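Local coordinates for hypothetical protein Aq_1549 (Aquifex aeolicus, PDB 2E8E) that is of unproven function but belongs to the OsmC family and probably acts as a thiol-dependent peroxidase that reduces organic hydroperoxides with a pair of cysteines, at residues L17-S21 with I22-T26; S44-G47 with V48-H52; A101-L104 with S105-Y109. All coordinates share one frame; numbering follows the deposited sequence.

Interactions 2 and 3 lie on two neighbouring helices, their centres about 9 Å apart, and they meet through Ser105, whose OG makes probable hydrogen bonds to Ser46 OG (2.8 Å) and Asp49 OD2 (2.9 Å). Interaction 2 contains Cys45 and interaction 3 ends just before Cys110, the two cysteines that form a disulfide in another structure of this protein but not in this reduced one. Interaction 1 is a hairpin far from them, its centre about 21 Å from that of interaction 2 and about 28 Å from that of interaction 3. Its turn lines a pocket holding dithiothreitol, probably from the crystallisation liquor. All three contacts touch the second subunit.

Interaction 1. Residues L17-S21 with I22-T26; sequences LSKTS and IGEIT
Strands 15-19 and 24-28 run antiparallel, 151° between their directions at this end, with Ser18 and Ile25 as a hydrogen-bonded pair and Leu17-Thr26 and Lys19-Glu24 as the flanking non-hydrogen-bonded pairs. They form a beta hairpin, the second in a three-stranded meander with strand 3-12. Ser18 N gives a nearly straight bond to Ile25 O at 2.7 Å, and Ile25 N returns one to Ser18 O. On the face of Leu17, Lys19 and Glu24, the methyl Leu17 CD2 presses alongside Thr26 CG2 at 3.4 Å, tighter than usual van der Waals contact. Glu24 CG rests against Lys19 CA, while the extended lysine carries its amine away; a water donates to Glu24 OE2 and weakly to Leu17 O. Ser18 and Ile25 occupy the other face, packing on Val40 and Leu37 of the second subunit. Ser21 OG bonds Glu36 of that subunit, beside bound dithiothreitol. Ser21 and Ile22 make a type I turn between Thr20 and Gly23. Here Thr20 OG1 sits between its own backbone N and carbonyl carbon (chi1 74°), which lets it donate to Gly23 O at 2.9 Å from one face of that carbonyl while Thr20 N donates from the other.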
loop_
_atom_site.group_PDB
_atom_site.type_symbol
_atom_site.label_atom_id
_atom_site.label_comp_id
_atom_site.label_asym_id
_atom_site.label_seq_id
_atom_site.Cartn_x
_atom_site.Cartn_y
_atom_site.Cartn_z
ATOM N N LEU A 17 -2.828 0.218 14.727
ATOM C CA LEU A 17 -4.183 -0.168 14.368
ATOM C C LEU A 17 -4.521 0.917 13.354
ATOM O O LEU A 17 -4.479 2.116 13.660
ATOM C CB LEU A 17 -5.112 -0.127 15.584
ATOM C CG LEU A 17 -5.246 -1.514 16.227
ATOM C CD1 LEU A 17 -5.930 -1.414 17.589
ATOM C CD2 LEU A 17 -6.043 -2.424 15.292
ATOM N N SER A 18 -4.823 0.483 12.137
ATOM C CA SER A 18 -5.089 1.390 11.034
ATOM C C SER A 18 -6.547 1.417 10.608
ATOM O O SER A 18 -7.073 0.427 10.095
ATOM C CB SER A 18 -4.203 0.981 9.860
ATOM O OG SER A 18 -2.877 0.757 10.311
ATOM N N LYS A 19 -7.174 2.569 10.815
ATOM C CA LYS A 19 -8.580 2.785 10.497
ATOM C C LYS A 19 -8.836 3.207 9.053
ATOM O O LYS A 19 -8.311 4.216 8.585
ATOM C CB LYS A 19 -9.169 3.839 11.439
ATOM C CG LYS A 19 -10.644 4.132 11.199
ATOM C CD LYS A 19 -11.191 5.119 12.224
ATOM C CE LYS A 19 -12.691 5.312 12.059
ATOM N NZ LYS A 19 -13.253 6.277 13.051
ATOM N N THR A 20 -9.655 2.421 8.361
ATOM C CA THR A 20 -10.023 2.692 6.976
ATOM C C THR A 20 -11.548 2.667 6.891
ATOM O O THR A 20 -12.224 2.459 7.901
ATOM C CB THR A 20 -9.463 1.619 6.024
ATOM O OG1 THR A 20 -10.215 0.410 6.171
ATOM C CG2 THR A 20 -7.995 1.334 6.350
ATOM N N SER A 21 -12.089 2.869 5.693
ATOM C CA SER A 21 -13.538 2.878 5.502
ATOM C C SER A 21 -14.268 1.574 5.827
ATOM O O SER A 21 -15.427 1.606 6.234
ATOM C CB SER A 21 -13.879 3.297 4.067
ATOM O OG SER A 21 -13.548 4.655 3.850
ATOM N N ILE A 22 -13.613 0.432 5.659
ATOM C CA ILE A 22 -14.288 -0.833 5.944
ATOM C C ILE A 22 -13.946 -1.423 7.304
ATOM O O ILE A 22 -14.570 -2.389 7.746
ATOM C CB ILE A 22 -14.001 -1.886 4.842
ATOM C CG1 ILE A 22 -12.553 -2.371 4.920
ATOM C CG2 ILE A 22 -14.287 -1.287 3.479
ATOM C CD1 ILE A 22 -12.313 -3.450 5.968
ATOM N N GLY A 23 -12.955 -0.850 7.975
ATOM C CA GLY A 23 -12.585 -1.372 9.276
ATOM C C GLY A 23 -11.153 -1.062 9.642
ATOM O O GLY A 23 -10.502 -0.235 9.002
ATOM N N GLU A 24 -10.657 -1.746 10.666
ATOM C CA GLU A 24 -9.300 -1.536 11.146
ATOM C C GLU A 24 -8.430 -2.782 11.046
ATOM O O GLU A 24 -8.871 -3.893 11.344
ATOM C CB GLU A 24 -9.345 -1.062 12.602
ATOM C CG GLU A 24 -10.176 0.192 12.814
ATOM C CD GLU A 24 -10.415 0.503 14.283
ATOM O OE1 GLU A 24 -11.013 -0.339 14.981
ATOM O OE2 GLU A 24 -10.011 1.591 14.739
ATOM N N ILE A 25 -7.187 -2.591 10.616
ATOM C CA ILE A 25 -6.244 -3.690 10.512
ATOM C C ILE A 25 -4.977 -3.271 11.229
ATOM O O ILE A 25 -4.726 -2.080 11.397
ATOM C CB ILE A 25 -5.894 -4.023 9.045
ATOM C CG1 ILE A 25 -5.450 -2.761 8.309
ATOM C CG2 ILE A 25 -7.093 -4.657 8.362
ATOM C CD1 ILE A 25 -4.971 -3.025 6.893
ATOM N N THR A 26 -4.191 -4.247 11.665
ATOM C CA THR A 26 -2.942 -3.953 12.347
ATOM C C THR A 26 -1.818 -4.040 11.335
ATOM O O THR A 26 -1.667 -5.045 10.642
ATOM C CB THR A 26 -2.669 -4.940 13.505
ATOM O OG1 THR A 26 -2.706 -6.286 13.015
ATOM C CG2 THR A 26 -3.705 -4.765 14.600
HETATM O O HOH W 1 -7.423 3.167 14.870
#

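Interaction 2. Residues S44-G47 with V48-H52; sequences SCSG and VDVYH
Ser44 O receives Val48 N at 2.9 Å, and the same carbonyl is overhung by Val48 CG2, the methyl that lies beside the valine's backbone N, only 3.1 Å from Ser44 O. The serine hydroxyl turns back along the helix to bond Val40 O, and Pro34 of the second subunit packs on the residue. Cys45 O is held more loosely: Asp49 N makes a weak bond to it at 3.5 Å. The Asp49 carboxylate is drawn here because its CG is anti to the carbonyl carbon (chi1 -62°), which folds the group back toward the preceding turn. Asp49 OD2 lies 3.5 Å from Cys45 O, acceptor beside acceptor, and finds its hydrogen bond elsewhere, with Ser105 OG on helix 95-109. Residues 44-52 form the middle of helix 34-56, the long central helix of the OsmC fold. Its Cys45 is one of the two family cysteines, and the side chains of Cys45, Ser46 and Asp49 all touch the other, Cys110. Ser46 O takes a nearly straight bond from Val50 N, with an N-H...O angle of 166°, and Val50 CG2 approaches that oxygen at 3.4 Å. Ser46 OG is gripped by Tyr87 OH and Ser105 OG, so this hydroxyl joins the helix to strand 80-90 and to helix 95-109. Val50 also packs on Leu98 and Ala101 of the latter helix. Gly47 O closes the run by accepting from Tyr51 N at 2.9 Å, with Tyr51 CB 3.4 Å from Gly47 O and the side chain leading away from the contact and packing on Ala14 of the second subunit.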
loop_
_atom_site.group_PDB
_atom_site.type_symbol
_atom_site.label_atom_id
_atom_site.label_comp_id
_atom_site.label_asym_id
_atom_site.label_seq_id
_atom_site.Cartn_x
_atom_site.Cartn_y
_atom_site.Cartn_z
ATOM N N SER A 44 -4.423 -5.470 -5.645
ATOM C CA SER A 44 -5.870 -5.327 -5.564
ATOM C C SER A 44 -6.383 -4.176 -6.420
ATOM O O SER A 44 -7.435 -4.295 -7.055
ATOM C CB SER A 44 -6.315 -5.158 -4.104
ATOM O OG SER A 44 -5.700 -4.037 -3.494
ATOM N N CYS A 45 -5.650 -3.064 -6.454
ATOM C CA CYS A 45 -6.070 -1.925 -7.268
ATOM C C CYS A 45 -6.137 -2.375 -8.726
ATOM O O CYS A 45 -7.128 -2.132 -9.416
ATOM C CB CYS A 45 -5.075 -0.768 -7.141
ATOM S SG CYS A 45 -5.614 0.774 -7.940
ATOM N N SER A 46 -5.085 -3.046 -9.185
ATOM C CA SER A 46 -5.042 -3.529 -10.568
ATOM C C SER A 46 -6.071 -4.633 -10.795
ATOM O O SER A 46 -6.727 -4.681 -11.843
ATOM C CB SER A 46 -3.643 -4.057 -10.901
ATOM O OG SER A 46 -3.565 -4.469 -12.263
ATOM N N GLY A 47 -6.207 -5.517 -9.809
ATOM C CA GLY A 47 -7.156 -6.614 -9.911
ATOM C C GLY A 47 -8.582 -6.133 -10.115
ATOM O O GLY A 47 -9.363 -6.759 -10.833
ATOM N N VAL A 48 -8.930 -5.027 -9.468
ATOM C CA VAL A 48 -10.265 -4.461 -9.611
ATOM C C VAL A 48 -10.473 -4.052 -11.073
ATOM O O VAL A 48 -11.537 -4.291 -11.645
ATOM C CB VAL A 48 -10.442 -3.233 -8.687
ATOM C CG1 VAL A 48 -11.739 -2.503 -9.010
ATOM C CG2 VAL A 48 -10.449 -3.688 -7.231
ATOM N N ASP A 49 -9.446 -3.453 -11.673
ATOM C CA ASP A 49 -9.520 -3.026 -13.074
ATOM C C ASP A 49 -9.690 -4.235 -13.986
ATOM O O ASP A 49 -10.541 -4.250 -14.879
ATOM C CB ASP A 49 -8.240 -2.312 -13.525
ATOM C CG ASP A 49 -7.959 -1.032 -12.762
ATOM O OD1 ASP A 49 -8.907 -0.311 -12.384
ATOM O OD2 ASP A 49 -6.761 -0.735 -12.569
ATOM N N VAL A 50 -8.848 -5.240 -13.771
ATOM C CA VAL A 50 -8.884 -6.440 -14.591
ATOM C C VAL A 50 -10.238 -7.133 -14.497
ATOM O O VAL A 50 -10.789 -7.570 -15.508
ATOM C CB VAL A 50 -7.747 -7.406 -14.190
ATOM C CG1 VAL A 50 -7.880 -8.726 -14.943
ATOM C CG2 VAL A 50 -6.405 -6.760 -14.503
ATOM N N TYR A 51 -10.783 -7.215 -13.288
ATOM C CA TYR A 51 -12.081 -7.853 -13.100
ATOM C C TYR A 51 -13.150 -7.147 -13.929
ATOM O O TYR A 51 -13.878 -7.784 -14.696
ATOM C CB TYR A 51 -12.488 -7.819 -11.627
ATOM C CG TYR A 51 -13.828 -8.465 -11.359
ATOM C CD1 TYR A 51 -13.927 -9.831 -11.094
ATOM C CD2 TYR A 51 -15.002 -7.711 -11.392
ATOM C CE1 TYR A 51 -15.170 -10.432 -10.865
ATOM C CE2 TYR A 51 -16.246 -8.299 -11.167
ATOM C CZ TYR A 51 -16.323 -9.657 -10.904
ATOM O OH TYR A 51 -17.556 -10.233 -10.681
ATOM N N HIS A 52 -13.240 -5.832 -13.769
ATOM C CA HIS A 52 -14.227 -5.037 -14.492
ATOM C C HIS A 52 -14.072 -5.093 -16.005
ATOM O O HIS A 52 -15.063 -5.169 -16.727
ATOM C CB HIS A 52 -14.178 -3.581 -14.033
ATOM C CG HIS A 52 -14.692 -3.373 -12.644
ATOM N ND1 HIS A 52 -15.901 -3.880 -12.219
ATOM C CD2 HIS A 52 -14.174 -2.701 -11.590
ATOM C CE1 HIS A 52 -16.104 -3.531 -10.961
ATOM N NE2 HIS A 52 -15.072 -2.815 -10.556
#

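Interaction 3. Residues A101-L104 with S105-Y109; sequences AVKL and STEKY
Thr106 holds OG1 between its backbone N and carbonyl carbon (chi1 60°), which carries the hydroxyl back to Val102 O, while Tyr109 turns CG to lie beside its own backbone N (chi1 -65°) and swings its ring toward Leu104. Val102 O is thus gripped twice: Thr106 OG1 donates at 2.8 Å from one face of the carbonyl, and Thr106 N donates from the other at 3.0 Å. Thr106 CG2 also touches this oxygen, and both residues pack on Ile124 and Tyr87. The next pair along, Lys103 and Glu107, lie side by side and point the same way. Glu107 OE2 meets the aliphatic part of the lysine, 3.7 Å from Lys103 CB, whereas Lys103 NZ, bent round at the end of its chain, stays 4.6 Å from Glu107 OE2, beyond a salt bridge. These residues form the last turns of helix 95-109, which widens into a pi-type turn just before Cys110. Leu104 O marks the change by taking two donors: Tyr109 N lies in its carbonyl plane at 3.0 Å, and Lys108 N comes from above that plane at 2.9 Å. The Tyr109 ring packs against the leucine, with Tyr109 CD2 4.1 Å from Leu104 CB, and Lys108 CG sits over the centre of one ring face. His76 of the second subunit meets the ring edge-to-face. Ser105, whose hydroxyl is turned to helix 34-56, donates its backbone N to Ala101 O at 3.1 Å and rests its CB on the same oxygen.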
loop_
_atom_site.group_PDB
_atom_site.type_symbol
_atom_site.label_atom_id
_atom_site.label_comp_id
_atom_site.label_asym_id
_atom_site.label_seq_id
_atom_site.Cartn_x
_atom_site.Cartn_y
_atom_site.Cartn_z
ATOM N N ALA A 101 -6.968 -6.326 -20.668
ATOM C CA ALA A 101 -7.333 -5.913 -19.316
ATOM C C ALA A 101 -6.087 -5.545 -18.518
ATOM O O ALA A 101 -6.074 -4.547 -17.799
ATOM C CB ALA A 101 -8.092 -7.034 -18.614
ATOM N N VAL A 102 -5.039 -6.354 -18.648
ATOM C CA VAL A 102 -3.794 -6.100 -17.933
ATOM C C VAL A 102 -3.102 -4.830 -18.424
ATOM O O VAL A 102 -2.593 -4.043 -17.621
ATOM C CB VAL A 102 -2.831 -7.300 -18.063
ATOM C CG1 VAL A 102 -1.464 -6.943 -17.502
ATOM C CG2 VAL A 102 -3.403 -8.499 -17.313
ATOM N N LYS A 103 -3.089 -4.616 -19.737
ATOM C CA LYS A 103 -2.453 -3.419 -20.273
ATOM C C LYS A 103 -3.215 -2.147 -19.920
ATOM O O LYS A 103 -2.611 -1.140 -19.545
ATOM C CB LYS A 103 -2.281 -3.534 -21.789
ATOM C CG LYS A 103 -1.267 -4.594 -22.181
ATOM C CD LYS A 103 -0.987 -4.580 -23.670
ATOM C CE LYS A 103 0.032 -5.643 -24.034
ATOM N NZ LYS A 103 1.270 -5.515 -23.217
ATOM N N LEU A 104 -4.540 -2.185 -20.028
ATOM C CA LEU A 104 -5.340 -1.015 -19.692
ATOM C C LEU A 104 -5.166 -0.665 -18.220
ATOM O O LEU A 104 -5.094 0.506 -17.856
ATOM C CB LEU A 104 -6.817 -1.263 -19.986
ATOM C CG LEU A 104 -7.207 -1.147 -21.461
ATOM C CD1 LEU A 104 -8.666 -1.546 -21.636
ATOM C CD2 LEU A 104 -6.976 0.285 -21.933
ATOM N N SER A 105 -5.100 -1.685 -17.373
ATOM C CA SER A 105 -4.929 -1.453 -15.948
ATOM C C SER A 105 -3.561 -0.854 -15.637
ATOM O O SER A 105 -3.464 0.229 -15.056
ATOM C CB SER A 105 -5.100 -2.761 -15.171
ATOM O OG SER A 105 -4.869 -2.553 -13.785
ATOM N N THR A 106 -2.506 -1.551 -16.041
ATOM C CA THR A 106 -1.146 -1.100 -15.768
ATOM C C THR A 106 -0.727 0.183 -16.477
ATOM O O THR A 106 0.149 0.901 -15.993
ATOM C CB THR A 106 -0.116 -2.203 -16.110
ATOM O OG1 THR A 106 -0.220 -2.552 -17.496
ATOM C CG2 THR A 106 -0.360 -3.437 -15.258
ATOM N N GLU A 107 -1.350 0.489 -17.609
ATOM C CA GLU A 107 -0.975 1.687 -18.348
ATOM C C GLU A 107 -1.920 2.877 -18.219
ATOM O O GLU A 107 -1.553 3.994 -18.590
ATOM C CB GLU A 107 -0.779 1.338 -19.829
ATOM C CG GLU A 107 0.422 0.438 -20.080
ATOM C CD GLU A 107 0.535 -0.019 -21.525
ATOM O OE1 GLU A 107 0.542 0.842 -22.426
ATOM O OE2 GLU A 107 0.623 -1.242 -21.754
ATOM N N LYS A 108 -3.120 2.667 -17.687
ATOM C CA LYS A 108 -4.058 3.780 -17.577
ATOM C C LYS A 108 -4.913 3.895 -16.318
ATOM O O LYS A 108 -5.056 4.981 -15.763
ATOM C CB LYS A 108 -4.988 3.791 -18.795
ATOM C CG LYS A 108 -6.090 4.836 -18.724
ATOM C CD LYS A 108 -6.892 4.909 -20.016
ATOM C CE LYS A 108 -7.930 6.020 -19.954
ATOM N NZ LYS A 108 -8.683 6.160 -21.235
ATOM N N TYR A 109 -5.481 2.784 -15.866
ATOM C CA TYR A 109 -6.373 2.821 -14.715
ATOM C C TYR A 109 -5.824 2.622 -13.306
ATOM O O TYR A 109 -6.322 3.234 -12.364
ATOM C CB TYR A 109 -7.506 1.821 -14.933
ATOM C CG TYR A 109 -8.399 2.178 -16.099
ATOM C CD1 TYR A 109 -9.253 3.274 -16.034
ATOM C CD2 TYR A 109 -8.374 1.429 -17.275
ATOM C CE1 TYR A 109 -10.064 3.620 -17.113
ATOM C CE2 TYR A 109 -9.178 1.766 -18.359
ATOM C CZ TYR A 109 -10.019 2.861 -18.269
ATOM O OH TYR A 109 -10.817 3.200 -19.336
#